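Local coordinates for dihydroorotase (Saccharomyces cerevisiae S288C, PDB 6L0A), which catalyses the reversible ring closure of N-carbamoyl-L-aspartate to (S)-dihydroorotate, the third step of de novo pyrimidine biosynthesis, using two zinc ions per subunit, at residues D12-V17 and Y39-L44; L25-I30 and K63-T68; D52-Y57 and F70-Y75; S257-H262 and G276-S281. All coordinates share one frame; numbering follows the deposited sequence.

Interactions 1 and 4 share the active site: His14 and His16 of 12-17 and Asp258 of 257-262 bind one zinc ion, and both contacts touch the malate. They are also tied directly, with Gln280 NE2 3.1 Å from Asp12 OD2. Interaction 3 adjoins interaction 1 through the parallel sheet, where Ile40 N lies 2.8 Å from Leu71 O. Interaction 2 lies further out, its centre about 17 Å from that of the chain. It reaches interaction 1 where Val17 CB meets Thr27 OG1 at 3.6 Å, and interaction 3 where Thr27 CG2 meets Phe70 CZ at 3.7 Å. Interactions 3 and 4 do not touch; their nearest atoms are about 9 Å apart.

Interaction 1 of 4, residues D12-V17 and Y39-L44; sequences DMHVHV and YIMPNL. With ZN (zinc ion), chain K; LMR ((2S)-2-hydroxybutanedioic acid), chain M.
Val15 and Ile40 pair in parallel, and three backbone bonds set the register: Tyr39 N gives to Asp12 O, Val15 N to Tyr39 O, and Met41 N to Val15 O at 2.8 Å. A water bridges the two segments, accepting from Val17 N and donating to Met41 O. The CH-pi contacts belong to Met41. In its bent chain, chi3 (165°) sets CE over the centre of the His14 ring, 3.4 Å from the centroid and 8° off the normal. Its CB lies 3.8 Å from the centroid of the His16 ring, on the face opposite malate O4B. An alanine here would keep CB against His16 but would probably open a gap over the face of His14. Metal bonds come from NE2 of both rings to one zinc ion, 2.1 Å for His14, as in the HxH motif of amidohydrolases; His14 ND1 is hydrogen-bonded to Glu179 OE1. Asn43 ND2 gives a nearly straight bond (172°) to malate O4B at 2.9 Å. The pair forms part of the beta-alpha-beta unit of strand 11-15, helix 20-32 and strand 37-40, with Val15 and Val17 packed on helix 20-32 and Ile40 against helix 51-64 and strand 69-71.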
loop_
_atom_site.group_PDB
_atom_site.type_symbol
_atom_site.label_atom_id
_atom_site.label_comp_id
_atom_site.label_asym_id
_atom_site.label_seq_id
_atom_site.Cartn_x
_atom_site.Cartn_y
_atom_site.Cartn_z
ATOM N N ASP C 12 -8.525 -4.849 26.339
ATOM C CA ASP C 12 -7.809 -4.629 25.084
ATOM C C ASP C 12 -6.381 -5.092 25.344
ATOM O O ASP C 12 -5.621 -4.435 26.066
ATOM C CB ASP C 12 -7.880 -3.161 24.668
ATOM C CG ASP C 12 -7.050 -2.856 23.439
ATOM O OD1 ASP C 12 -6.401 -3.779 22.894
ATOM O OD2 ASP C 12 -7.053 -1.682 23.027
ATOM N N MET C 13 -6.023 -6.237 24.785
ATOM C CA MET C 13 -4.747 -6.842 25.134
ATOM C C MET C 13 -3.606 -6.404 24.213
ATOM O O MET C 13 -2.616 -7.138 24.067
ATOM C CB MET C 13 -4.899 -8.361 25.170
ATOM C CG MET C 13 -5.814 -8.830 26.340
ATOM S SD MET C 13 -5.501 -7.982 27.918
ATOM C CE MET C 13 -6.297 -9.138 29.057
ATOM N N HIS C 14 -3.681 -5.201 23.636
ATOM C CA HIS C 14 -2.586 -4.710 22.786
ATOM C C HIS C 14 -2.739 -3.193 22.608
ATOM O O HIS C 14 -3.362 -2.743 21.650
ATOM C CB HIS C 14 -2.593 -5.424 21.446
ATOM C CG HIS C 14 -1.310 -5.291 20.685
ATOM N ND1 HIS C 14 -0.687 -6.363 20.085
ATOM C CD2 HIS C 14 -0.527 -4.213 20.434
ATOM C CE1 HIS C 14 0.421 -5.951 19.491
ATOM N NE2 HIS C 14 0.538 -4.650 19.683
ATOM N N VAL C 15 -2.134 -2.421 23.518
ATOM C CA VAL C 15 -2.348 -0.973 23.599
ATOM C C VAL C 15 -1.011 -0.249 23.541
ATOM O O VAL C 15 -0.062 -0.633 24.233
ATOM C CB VAL C 15 -3.105 -0.584 24.889
ATOM C CG1 VAL C 15 -3.114 0.926 25.079
ATOM C CG2 VAL C 15 -4.536 -1.105 24.844
ATOM N N HIS C 16 -0.941 0.818 22.735
ATOM C CA HIS C 16 0.165 1.769 22.760
ATOM C C HIS C 16 -0.323 3.098 23.323
ATOM O O HIS C 16 -1.267 3.690 22.784
ATOM C CB HIS C 16 0.736 1.990 21.349
ATOM C CG HIS C 16 1.350 0.766 20.737
ATOM N ND1 HIS C 16 2.671 0.419 20.926
ATOM C CD2 HIS C 16 0.816 -0.195 19.945
ATOM C CE1 HIS C 16 2.922 -0.708 20.279
ATOM N NE2 HIS C 16 1.812 -1.103 19.675
ATOM N N VAL C 17 0.325 3.588 24.385
ATOM C CA VAL C 17 0.009 4.908 24.926
ATOM C C VAL C 17 1.196 5.857 24.907
ATOM O O VAL C 17 1.065 6.996 25.367
ATOM C CB VAL C 17 -0.579 4.836 26.354
ATOM C CG1 VAL C 17 -1.960 4.172 26.348
ATOM C CG2 VAL C 17 0.385 4.129 27.292
ATOM N N TYR C 39 -3.344 -4.130 28.079
ATOM C CA TYR C 39 -1.994 -4.681 28.057
ATOM C C TYR C 39 -1.106 -3.712 27.286
ATOM O O TYR C 39 -1.319 -3.505 26.086
ATOM C CB TYR C 39 -1.977 -6.057 27.406
ATOM C CG TYR C 39 -0.634 -6.768 27.451
ATOM C CD1 TYR C 39 -0.059 -7.132 28.656
ATOM C CD2 TYR C 39 0.034 -7.101 26.277
ATOM C CE1 TYR C 39 1.169 -7.810 28.701
ATOM C CE2 TYR C 39 1.261 -7.774 26.305
ATOM C CZ TYR C 39 1.815 -8.127 27.529
ATOM O OH TYR C 39 3.016 -8.807 27.585
ATOM N N ILE C 40 -0.126 -3.129 27.970
ATOM C CA ILE C 40 0.616 -1.961 27.493
ATOM C C ILE C 40 1.889 -2.407 26.787
ATOM O O ILE C 40 2.750 -3.063 27.385
ATOM C CB ILE C 40 0.955 -1.010 28.652
ATOM C CG1 ILE C 40 -0.331 -0.543 29.339
ATOM C CG2 ILE C 40 1.803 0.169 28.181
ATOM C CD1 ILE C 40 -1.221 0.361 28.446
ATOM N N MET C 41 2.044 -2.000 25.535
ATOM C CA MET C 41 3.192 -2.456 24.762
ATOM C C MET C 41 4.444 -1.645 25.106
ATOM O O MET C 41 4.355 -0.511 25.587
ATOM C CB MET C 41 2.868 -2.372 23.276
ATOM C CG MET C 41 1.861 -3.462 22.832
ATOM S SD MET C 41 2.515 -5.112 23.116
ATOM C CE MET C 41 1.083 -6.192 22.990
ATOM N N PRO C 42 5.640 -2.208 24.853
ATOM C CA PRO C 42 6.862 -1.620 25.420
ATOM C C PRO C 42 7.810 -0.940 24.433
ATOM O O PRO C 42 8.974 -0.695 24.771
ATOM C CB PRO C 42 7.543 -2.846 26.035
ATOM C CG PRO C 42 7.284 -3.906 25.010
ATOM C CD PRO C 42 5.868 -3.612 24.463
ATOM N N ASN C 43 7.368 -0.663 23.211
ATOM C CA ASN C 43 8.282 -0.155 22.186
ATOM C C ASN C 43 8.416 1.368 22.307
ATOM O O ASN C 43 8.151 2.143 21.389
ATOM C CB ASN C 43 7.823 -0.592 20.797
ATOM C CG ASN C 43 6.460 -0.054 20.430
ATOM O OD1 ASN C 43 5.634 0.236 21.305
ATOM N ND2 ASN C 43 6.209 0.092 19.120
ATOM N N LEU C 44 8.851 1.787 23.497
ATOM C CA LEU C 44 9.238 3.165 23.736
ATOM C C LEU C 44 10.653 3.417 23.210
ATOM O O LEU C 44 11.337 2.514 22.704
ATOM C CB LEU C 44 9.156 3.484 25.229
ATOM C CG LEU C 44 7.847 3.142 25.956
ATOM C CD1 LEU C 44 7.851 3.672 27.389
ATOM C CD2 LEU C 44 6.674 3.701 25.208
HETATM ZN ZN ZN K . 1.371 -2.956 18.647
HETATM C C1 LMR M . 2.876 -1.996 15.438
HETATM O O1A LMR M . 2.157 -2.639 16.248
HETATM O O1B LMR M . 3.393 -2.647 14.507
HETATM C C2 LMR M . 3.141 -0.477 15.562
HETATM O O2 LMR M . 2.677 0.319 14.488
HETATM C C3 LMR M . 2.364 0.094 16.700
HETATM C C4 LMR M . 3.190 1.326 16.987
HETATM O O4A LMR M . 3.259 2.312 16.175
HETATM O O4B LMR M . 3.796 1.267 18.065
HETATM O O HOH W 1 2.832 2.045 25.443
#

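Interaction 2 of 4, residues L25-I30 and K63-T68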
loop_
_atom_site.group_PDB
_atom_site.type_symbol
_atom_site.label_atom_id
_atom_site.label_comp_id
_atom_site.label_asym_id
_atom_site.label_seq_id
_atom_site.Cartn_x
_atom_site.Cartn_y
_atom_site.Cartn_z
ATOM N N LEU C 25 -2.723 12.519 26.520
ATOM C CA LEU C 25 -3.917 12.575 25.690
ATOM C C LEU C 25 -4.606 11.219 25.628
ATOM O O LEU C 25 -5.823 11.123 25.791
ATOM C CB LEU C 25 -3.544 13.062 24.286
ATOM C CG LEU C 25 -4.590 13.082 23.170
ATOM C CD1 LEU C 25 -5.853 13.831 23.573
ATOM C CD2 LEU C 25 -3.975 13.706 21.925
ATOM N N VAL C 26 -3.834 10.156 25.420
ATOM C CA VAL C 26 -4.405 8.893 24.968
ATOM C C VAL C 26 -4.788 7.966 26.116
ATOM O O VAL C 26 -5.760 7.222 25.998
ATOM C CB VAL C 26 -3.411 8.217 24.010
ATOM C CG1 VAL C 26 -3.785 6.762 23.771
ATOM C CG2 VAL C 26 -3.379 8.996 22.699
ATOM N N THR C 27 -4.044 7.985 27.214
ATOM C CA THR C 27 -4.314 7.039 28.294
ATOM C C THR C 27 -5.725 7.158 28.853
ATOM O O THR C 27 -6.354 6.109 29.083
ATOM C CB THR C 27 -3.260 7.196 29.399
ATOM O OG1 THR C 27 -1.960 6.963 28.849
ATOM C CG2 THR C 27 -3.510 6.184 30.530
ATOM N N PRO C 28 -6.297 8.351 29.053
ATOM C CA PRO C 28 -7.715 8.414 29.450
ATOM C C PRO C 28 -8.664 7.845 28.411
ATOM O O PRO C 28 -9.774 7.431 28.773
ATOM C CB PRO C 28 -7.958 9.916 29.671
ATOM C CG PRO C 28 -6.608 10.502 29.920
ATOM C CD PRO C 28 -5.678 9.689 29.033
ATOM N N LYS C 29 -8.273 7.811 27.130
ATOM C CA LYS C 29 -9.160 7.295 26.094
ATOM C C LYS C 29 -9.342 5.785 26.157
ATOM O O LYS C 29 -10.256 5.264 25.506
ATOM C CB LYS C 29 -8.638 7.687 24.704
ATOM C CG LYS C 29 -8.292 9.164 24.572
ATOM C CD LYS C 29 -9.567 10.000 24.635
ATOM C CE LYS C 29 -9.298 11.450 24.259
ATOM N NZ LYS C 29 -8.446 12.109 25.283
ATOM N N ILE C 30 -8.491 5.062 26.896
ATOM C CA ILE C 30 -8.740 3.641 27.100
ATOM C C ILE C 30 -10.120 3.448 27.715
ATOM O O ILE C 30 -10.976 2.746 27.163
ATOM C CB ILE C 30 -7.630 3.017 27.966
ATOM C CG1 ILE C 30 -6.262 3.188 27.280
ATOM C CG2 ILE C 30 -7.932 1.551 28.232
ATOM C CD1 ILE C 30 -5.045 2.887 28.170
ATOM N N LYS C 63 -1.700 7.122 37.370
ATOM C CA LYS C 63 -2.055 8.488 37.743
ATOM C C LYS C 63 -2.981 9.118 36.708
ATOM O O LYS C 63 -3.943 9.811 37.066
ATOM C CB LYS C 63 -0.788 9.323 37.919
ATOM C CG LYS C 63 -1.001 10.680 38.569
ATOM C CD LYS C 63 0.334 11.380 38.796
ATOM C CE LYS C 63 0.229 12.459 39.869
ATOM N NZ LYS C 63 -1.156 13.001 39.966
ATOM N N LEU C 64 -2.722 8.868 35.420
ATOM C CA LEU C 64 -3.536 9.457 34.363
ATOM C C LEU C 64 -4.906 8.806 34.263
ATOM O O LEU C 64 -5.841 9.424 33.745
ATOM C CB LEU C 64 -2.817 9.342 33.016
ATOM C CG LEU C 64 -1.475 10.059 32.869
ATOM C CD1 LEU C 64 -0.752 9.581 31.624
ATOM C CD2 LEU C 64 -1.725 11.549 32.794
ATOM N N ALA C 65 -5.038 7.557 34.714
ATOM C CA ALA C 65 -6.283 6.802 34.569
ATOM C C ALA C 65 -6.422 5.864 35.754
ATOM O O ALA C 65 -6.129 4.667 35.662
ATOM C CB ALA C 65 -6.318 6.016 33.254
ATOM N N PRO C 66 -6.873 6.381 36.903
ATOM C CA PRO C 66 -6.898 5.545 38.113
ATOM C C PRO C 66 -7.870 4.383 38.043
ATOM O O PRO C 66 -7.738 3.454 38.848
ATOM C CB PRO C 66 -7.283 6.537 39.226
ATOM C CG PRO C 66 -6.925 7.887 38.678
ATOM C CD PRO C 66 -7.192 7.789 37.194
ATOM N N LYS C 67 -8.836 4.379 37.122
ATOM C CA LYS C 67 -9.791 3.280 37.048
ATOM C C LYS C 67 -9.434 2.233 35.999
ATOM O O LYS C 67 -10.179 1.261 35.835
ATOM C CB LYS C 67 -11.200 3.822 36.779
ATOM C CG LYS C 67 -11.627 4.896 37.782
ATOM C CD LYS C 67 -13.040 5.396 37.510
ATOM C CE LYS C 67 -13.382 6.564 38.435
ATOM N NZ LYS C 67 -14.794 7.014 38.283
ATOM N N THR C 68 -8.320 2.400 35.294
ATOM C CA THR C 68 -7.888 1.461 34.266
ATOM C C THR C 68 -6.900 0.458 34.850
ATOM O O THR C 68 -6.006 0.824 35.617
ATOM C CB THR C 68 -7.253 2.224 33.105
ATOM O OG1 THR C 68 -8.240 3.100 32.552
ATOM C CG2 THR C 68 -6.763 1.281 32.026
HETATM O O HOH W 2 -8.392 5.242 30.725
#
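Thr27 sets OG1 beside its backbone N (chi1 -59°) and CG2 anti to that N, which brings CG2 to 3.9 Å from Ala65 CB. Leu64 has CD1 anti to its CA (chi2 166°), and the Leu64 and Thr27 side chains cross at about a right angle, CD1 4.0 Å from Thr27 OG1. That hydroxyl has its polar partner in Cys23 O, one turn back in the same helix, and Leu64 CD1 meets it by packing. Ile30 and Thr68 meet through their CG2 methyls, 4.0 Å apart. Thr68 OG1 is linked to the helix by a water, which lies 2.8 Å from it, donates to Thr27 O and reaches Pro28 O more weakly. Helix 20-32 is kinked at Pro28, whose N has no hydrogen to give, while Lys29 N bonds Val26 O, three residues back; Pro28 CG rests 4.0 Å from Leu64 O. Helix 51-64 has just ended, and Ala65 to Thr68 form a type I turn closed by Thr68 N to Ala65 O at 3.2 Å. Phe70 of strand 69-71 touches Thr27, Ile30 and Ala65. The arrangement is that of neighbouring outer helices in an alpha/beta (TIM) barrel, packed beside each other over the strands.

Interaction 3 of 4, residues D52-Y57 and F70-Y75; sequences DRVIEY and FLMSFY
Val54 and Met72 mark the nearest approach of helix 51-64 to the segment 70-75, their CA atoms 7.1 Å apart, and the contact between the two segments is made by packing alone. Val54 spreads both methyls over the chain: CG2 reaches Met72 CB at 3.7 Å and Ser73 O at 3.9 Å. Its CG1, placed between the backbone N and the carbonyl carbon (chi1 77°), approaches the Phe74 ring at CE1, 3.9 Å away, and the two side chains cross at about a right angle. This is helix-on-strand packing within the beta-alpha-beta unit of strand 37-40, helix 51-64 and strand 69-71, as in an alpha/beta (TIM) barrel, consistent with the family. Met72 is bent twice, and the second bend (chi3 -65°) turns CE back toward the helix, where it lies 3.5 Å from Tyr57 CD2. The same methyl is 4.1 Å from Val54 O. Tyr57 carries its hydroxyl on to Arg18 O, while Phe74 also packs against Leu84 and Ala88 of helix 82-90.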
loop_
_atom_site.group_PDB
_atom_site.type_symbol
_atom_site.label_atom_id
_atom_site.label_comp_id
_atom_site.label_asym_id
_atom_site.label_seq_id
_atom_site.Cartn_x
_atom_site.Cartn_y
_atom_site.Cartn_z
ATOM N N ASP C 52 13.012 -0.896 36.853
ATOM C CA ASP C 52 12.599 0.409 37.358
ATOM C C ASP C 52 11.786 1.175 36.318
ATOM O O ASP C 52 10.824 1.868 36.667
ATOM C CB ASP C 52 13.822 1.210 37.805
ATOM C CG ASP C 52 14.463 0.636 39.063
ATOM O OD1 ASP C 52 13.759 -0.061 39.829
ATOM O OD2 ASP C 52 15.671 0.873 39.288
ATOM N N ARG C 53 12.139 1.033 35.034
ATOM C CA ARG C 53 11.417 1.731 33.972
ATOM C C ARG C 53 9.970 1.250 33.864
ATOM O O ARG C 53 9.052 2.063 33.720
ATOM C CB ARG C 53 12.151 1.531 32.647
ATOM C CG ARG C 53 11.643 2.341 31.466
ATOM C CD ARG C 53 12.824 2.683 30.545
ATOM N NE ARG C 53 12.435 3.082 29.188
ATOM C CZ ARG C 53 11.785 4.208 28.923
ATOM N NH1 ARG C 53 11.452 5.026 29.915
ATOM N NH2 ARG C 53 11.463 4.519 27.679
ATOM N N VAL C 54 9.745 -0.066 33.932
ATOM C CA VAL C 54 8.384 -0.570 33.783
ATOM C C VAL C 54 7.547 -0.243 35.009
ATOM O O VAL C 54 6.334 -0.025 34.893
ATOM C CB VAL C 54 8.389 -2.081 33.483
ATOM C CG1 VAL C 54 8.670 -2.900 34.737
ATOM C CG2 VAL C 54 7.049 -2.504 32.844
ATOM N N ILE C 55 8.164 -0.196 36.195
ATOM C CA ILE C 55 7.425 0.179 37.397
ATOM C C ILE C 55 7.020 1.645 37.333
ATOM O O ILE C 55 5.862 1.994 37.586
ATOM C CB ILE C 55 8.257 -0.123 38.657
ATOM C CG1 ILE C 55 8.326 -1.627 38.901
ATOM C CG2 ILE C 55 7.646 0.584 39.884
ATOM C CD1 ILE C 55 9.349 -2.023 39.950
ATOM N N GLU C 56 7.964 2.529 36.984
ATOM C CA GLU C 56 7.637 3.950 36.920
ATOM C C GLU C 56 6.670 4.253 35.779
ATOM O O GLU C 56 5.815 5.133 35.917
ATOM C CB GLU C 56 8.914 4.787 36.794
ATOM C CG GLU C 56 9.769 4.793 38.064
ATOM C CD GLU C 56 9.040 5.390 39.276
ATOM O OE1 GLU C 56 8.834 4.659 40.275
ATOM O OE2 GLU C 56 8.682 6.588 39.231
ATOM N N TYR C 57 6.772 3.528 34.658
ATOM C CA TYR C 57 5.803 3.701 33.574
ATOM C C TYR C 57 4.393 3.382 34.057
ATOM O O TYR C 57 3.463 4.171 33.852
ATOM C CB TYR C 57 6.175 2.814 32.381
ATOM C CG TYR C 57 5.488 3.129 31.058
ATOM C CD1 TYR C 57 5.200 4.438 30.673
ATOM C CD2 TYR C 57 5.184 2.109 30.171
ATOM C CE1 TYR C 57 4.600 4.707 29.437
ATOM C CE2 TYR C 57 4.596 2.360 28.951
ATOM C CZ TYR C 57 4.300 3.653 28.584
ATOM O OH TYR C 57 3.716 3.870 27.364
ATOM N N PHE C 70 -3.850 -1.913 34.349
ATOM C CA PHE C 70 -2.707 -1.904 33.439
ATOM C C PHE C 70 -1.892 -3.176 33.625
ATOM O O PHE C 70 -1.403 -3.442 34.726
ATOM C CB PHE C 70 -1.826 -0.684 33.692
ATOM C CG PHE C 70 -2.443 0.600 33.248
ATOM C CD1 PHE C 70 -2.607 0.867 31.899
ATOM C CD2 PHE C 70 -2.885 1.535 34.175
ATOM C CE1 PHE C 70 -3.188 2.044 31.469
ATOM C CE2 PHE C 70 -3.481 2.724 33.756
ATOM C CZ PHE C 70 -3.631 2.983 32.402
ATOM N N LEU C 71 -1.751 -3.953 32.554
ATOM C CA LEU C 71 -0.854 -5.103 32.508
ATOM C C LEU C 71 0.338 -4.722 31.639
ATOM O O LEU C 71 0.152 -4.204 30.537
ATOM C CB LEU C 71 -1.560 -6.325 31.939
ATOM C CG LEU C 71 -2.900 -6.716 32.569
ATOM C CD1 LEU C 71 -3.520 -7.892 31.807
ATOM C CD2 LEU C 71 -2.734 -7.031 34.062
ATOM N N MET C 72 1.545 -4.970 32.133
ATOM C CA MET C 72 2.752 -4.378 31.570
ATOM C C MET C 72 3.613 -5.440 30.895
ATOM O O MET C 72 3.464 -6.637 31.150
ATOM C CB MET C 72 3.559 -3.668 32.656
ATOM C CG MET C 72 2.745 -2.666 33.489
ATOM S SD MET C 72 2.028 -1.302 32.526
ATOM C CE MET C 72 3.498 -0.447 31.954
ATOM N N SER C 73 4.536 -4.987 30.042
ATOM C CA SER C 73 5.405 -5.906 29.323
ATOM C C SER C 73 6.825 -5.358 29.224
ATOM O O SER C 73 7.077 -4.154 29.333
ATOM C CB SER C 73 4.895 -6.180 27.896
ATOM O OG SER C 73 4.834 -4.959 27.167
ATOM N N PHE C 74 7.753 -6.287 29.013
ATOM C CA PHE C 74 9.098 -5.987 28.556
ATOM C C PHE C 74 9.183 -6.129 27.036
ATOM O O PHE C 74 8.441 -6.892 26.412
ATOM C CB PHE C 74 10.126 -6.941 29.186
ATOM C CG PHE C 74 10.568 -6.560 30.581
ATOM C CD1 PHE C 74 10.522 -5.241 31.019
ATOM C CD2 PHE C 74 11.074 -7.529 31.431
ATOM C CE1 PHE C 74 10.959 -4.901 32.304
ATOM C CE2 PHE C 74 11.502 -7.211 32.712
ATOM C CZ PHE C 74 11.450 -5.896 33.152
ATOM N N TYR C 75 10.131 -5.407 26.457
ATOM C CA TYR C 75 10.495 -5.517 25.049
ATOM C C TYR C 75 11.594 -6.566 24.909
ATOM O O TYR C 75 12.573 -6.539 25.659
ATOM C CB TYR C 75 10.969 -4.138 24.606
ATOM C CG TYR C 75 11.376 -3.867 23.183
ATOM C CD1 TYR C 75 12.597 -4.312 22.682
ATOM C CD2 TYR C 75 10.581 -3.066 22.370
ATOM C CE1 TYR C 75 12.989 -3.993 21.383
ATOM C CE2 TYR C 75 10.964 -2.742 21.080
ATOM C CZ TYR C 75 12.161 -3.211 20.592
ATOM O OH TYR C 75 12.538 -2.878 19.311
#

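Interaction 4 of 4, residues S257-H262 and G276-S281; sequences SDSAPH and GVYSQS. With ZN (zinc ion), chain K; LMR ((2S)-2-hydroxybutanedioic acid), chain M.
Ser259 presses into the segment 276-281 within the long loop that follows strand 253-255 of the alpha/beta barrel, the loop that carries the zinc ligand Asp258. Its CB meets Gln280 OE1 at 3.4 Å and Ser279 OG at 3.5 Å. OG stands anti to the backbone N (chi1 176°), which takes it to the backbone of the other segment. There it accepts from Ser279 N at 3.1 Å and, in a weak bond bent to 123°, from Gln280 N. A water shared with Gln280 OE1 lies 2.7 Å from the same OG, and Tyr278 CD1 flanks it. Ser257 OG accepts from Ser259 N at 2.9 Å, an ST turn around Asp258, and is hydrogen-bonded to Asp12 OD2. An alanine at Ser257 would probably leave Ser259 N without this acceptor and the Asp12 carboxylate short of a partner, freeing the turn that presents Asp258. Next to Ser259, Ala260 N gives to Val277 O from above the carbonyl plane. Gly276, at a phi of 147°, lies close by; a CB there would run into Ala260 CB. Asp258, Ala260, His262 and Gly276 line the malate pocket: Asp258 OD1 binds the zinc ion, and His262 NE2, hydrogen-bonded to Ala275 O, makes a further weak bond to malate O4A. The methyl of Ala260 comes against the ligand carbon chain, CB to C3 of malate 3.5 Å.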
loop_
_atom_site.group_PDB
_atom_site.type_symbol
_atom_site.label_atom_id
_atom_site.label_comp_id
_atom_site.label_asym_id
_atom_site.label_seq_id
_atom_site.Cartn_x
_atom_site.Cartn_y
_atom_site.Cartn_z
ATOM N N SER C 257 -6.351 -4.155 20.277
ATOM C CA SER C 257 -6.593 -3.118 19.276
ATOM C C SER C 257 -5.351 -2.818 18.452
ATOM O O SER C 257 -5.458 -2.446 17.276
ATOM C CB SER C 257 -7.074 -1.834 19.950
ATOM O OG SER C 257 -6.058 -1.262 20.754
ATOM N N ASP C 258 -4.175 -2.945 19.055
ATOM C CA ASP C 258 -2.964 -2.331 18.517
ATOM C C ASP C 258 -3.222 -0.872 18.166
ATOM O O ASP C 258 -2.751 -0.365 17.148
ATOM C CB ASP C 258 -2.429 -3.094 17.300
ATOM C CG ASP C 258 -1.000 -2.708 16.969
ATOM O OD1 ASP C 258 -0.342 -2.139 17.862
ATOM O OD2 ASP C 258 -0.544 -2.918 15.817
ATOM N N SER C 259 -4.011 -0.189 18.998
ATOM C CA SER C 259 -4.166 1.248 18.795
ATOM C C SER C 259 -2.802 1.918 18.930
ATOM O O SER C 259 -2.114 1.747 19.943
ATOM C CB SER C 259 -5.168 1.831 19.788
ATOM O OG SER C 259 -5.236 3.238 19.636
ATOM N N ALA C 260 -2.407 2.663 17.896
ATOM C CA ALA C 260 -1.047 3.171 17.743
ATOM C C ALA C 260 -1.127 4.654 17.422
ATOM O O ALA C 260 -1.231 5.038 16.250
ATOM C CB ALA C 260 -0.297 2.421 16.645
ATOM N N PRO C 261 -1.069 5.519 18.438
ATOM C CA PRO C 261 -1.231 6.963 18.197
ATOM C C PRO C 261 -0.016 7.561 17.496
ATOM O O PRO C 261 1.125 7.368 17.920
ATOM C CB PRO C 261 -1.403 7.544 19.608
ATOM C CG PRO C 261 -1.583 6.362 20.528
ATOM C CD PRO C 261 -0.935 5.196 19.867
ATOM N N HIS C 262 -0.278 8.315 16.427
ATOM C CA HIS C 262 0.741 9.123 15.783
ATOM C C HIS C 262 0.201 10.524 15.535
ATOM O O HIS C 262 -0.960 10.680 15.136
ATOM C CB HIS C 262 1.177 8.512 14.444
ATOM C CG HIS C 262 1.902 7.217 14.589
ATOM N ND1 HIS C 262 3.206 7.145 15.019
ATOM C CD2 HIS C 262 1.502 5.943 14.373
ATOM C CE1 HIS C 262 3.586 5.879 15.060
ATOM N NE2 HIS C 262 2.565 5.131 14.684
ATOM N N GLY C 276 0.636 2.591 11.859
ATOM C CA GLY C 276 -0.257 2.512 13.001
ATOM C C GLY C 276 -1.592 3.195 12.812
ATOM O O GLY C 276 -1.680 4.286 12.228
ATOM N N VAL C 277 -2.641 2.554 13.323
ATOM C CA VAL C 277 -3.999 3.075 13.293
ATOM C C VAL C 277 -4.393 3.391 14.728
ATOM O O VAL C 277 -4.112 2.599 15.635
ATOM C CB VAL C 277 -4.967 2.056 12.663
ATOM C CG1 VAL C 277 -6.437 2.488 12.860
ATOM C CG2 VAL C 277 -4.636 1.848 11.161
ATOM N N TYR C 278 -5.036 4.546 14.936
ATOM C CA TYR C 278 -5.474 4.964 16.268
ATOM C C TYR C 278 -6.945 4.609 16.457
ATOM O O TYR C 278 -7.830 5.260 15.888
ATOM C CB TYR C 278 -5.264 6.459 16.494
ATOM C CG TYR C 278 -5.846 6.866 17.828
ATOM C CD1 TYR C 278 -5.193 6.548 19.007
ATOM C CD2 TYR C 278 -7.079 7.507 17.909
ATOM C CE1 TYR C 278 -5.733 6.889 20.254
ATOM C CE2 TYR C 278 -7.635 7.850 19.156
ATOM C CZ TYR C 278 -6.957 7.529 20.317
ATOM O OH TYR C 278 -7.499 7.867 21.551
ATOM N N SER C 279 -7.212 3.616 17.305
ATOM C CA SER C 279 -8.567 3.143 17.520
ATOM C C SER C 279 -9.032 3.262 18.969
ATOM O O SER C 279 -10.169 2.875 19.263
ATOM C CB SER C 279 -8.703 1.682 17.060
ATOM O OG SER C 279 -7.771 0.854 17.737
ATOM N N GLN C 280 -8.208 3.791 19.877
ATOM C CA GLN C 280 -8.532 3.690 21.306
ATOM C C GLN C 280 -9.835 4.402 21.645
ATOM O O GLN C 280 -10.651 3.873 22.412
ATOM C CB GLN C 280 -7.402 4.255 22.154
ATOM C CG GLN C 280 -7.335 3.632 23.539
ATOM C CD GLN C 280 -6.803 2.215 23.482
ATOM O OE1 GLN C 280 -5.628 2.004 23.188
ATOM N NE2 GLN C 280 -7.671 1.231 23.723
ATOM N N SER C 281 -10.050 5.599 21.086
ATOM C CA SER C 281 -11.175 6.446 21.497
ATOM C C SER C 281 -12.538 5.805 21.255
ATOM O O SER C 281 -13.523 6.207 21.893
ATOM C CB SER C 281 -11.116 7.796 20.772
ATOM O OG SER C 281 -10.102 8.642 21.303
HETATM ZN ZN ZN K . 1.371 -2.956 18.647
HETATM C C1 LMR M . 2.876 -1.996 15.438
HETATM O O1A LMR M . 2.157 -2.639 16.248
HETATM O O1B LMR M . 3.393 -2.647 14.507
HETATM C C2 LMR M . 3.141 -0.477 15.562
HETATM O O2 LMR M . 2.677 0.319 14.488
HETATM C C3 LMR M . 2.364 0.094 16.700
HETATM C C4 LMR M . 3.190 1.326 16.987
HETATM O O4A LMR M . 3.259 2.312 16.175
HETATM O O4B LMR M . 3.796 1.267 18.065
HETATM O O HOH W 3 -7.666 -1.441 16.212
HETATM O O HOH W 4 -2.096 0.009 14.438
HETATM O O HOH W 5 -3.949 3.972 21.872
HETATM O O HOH W 6 -2.161 6.882 14.364
#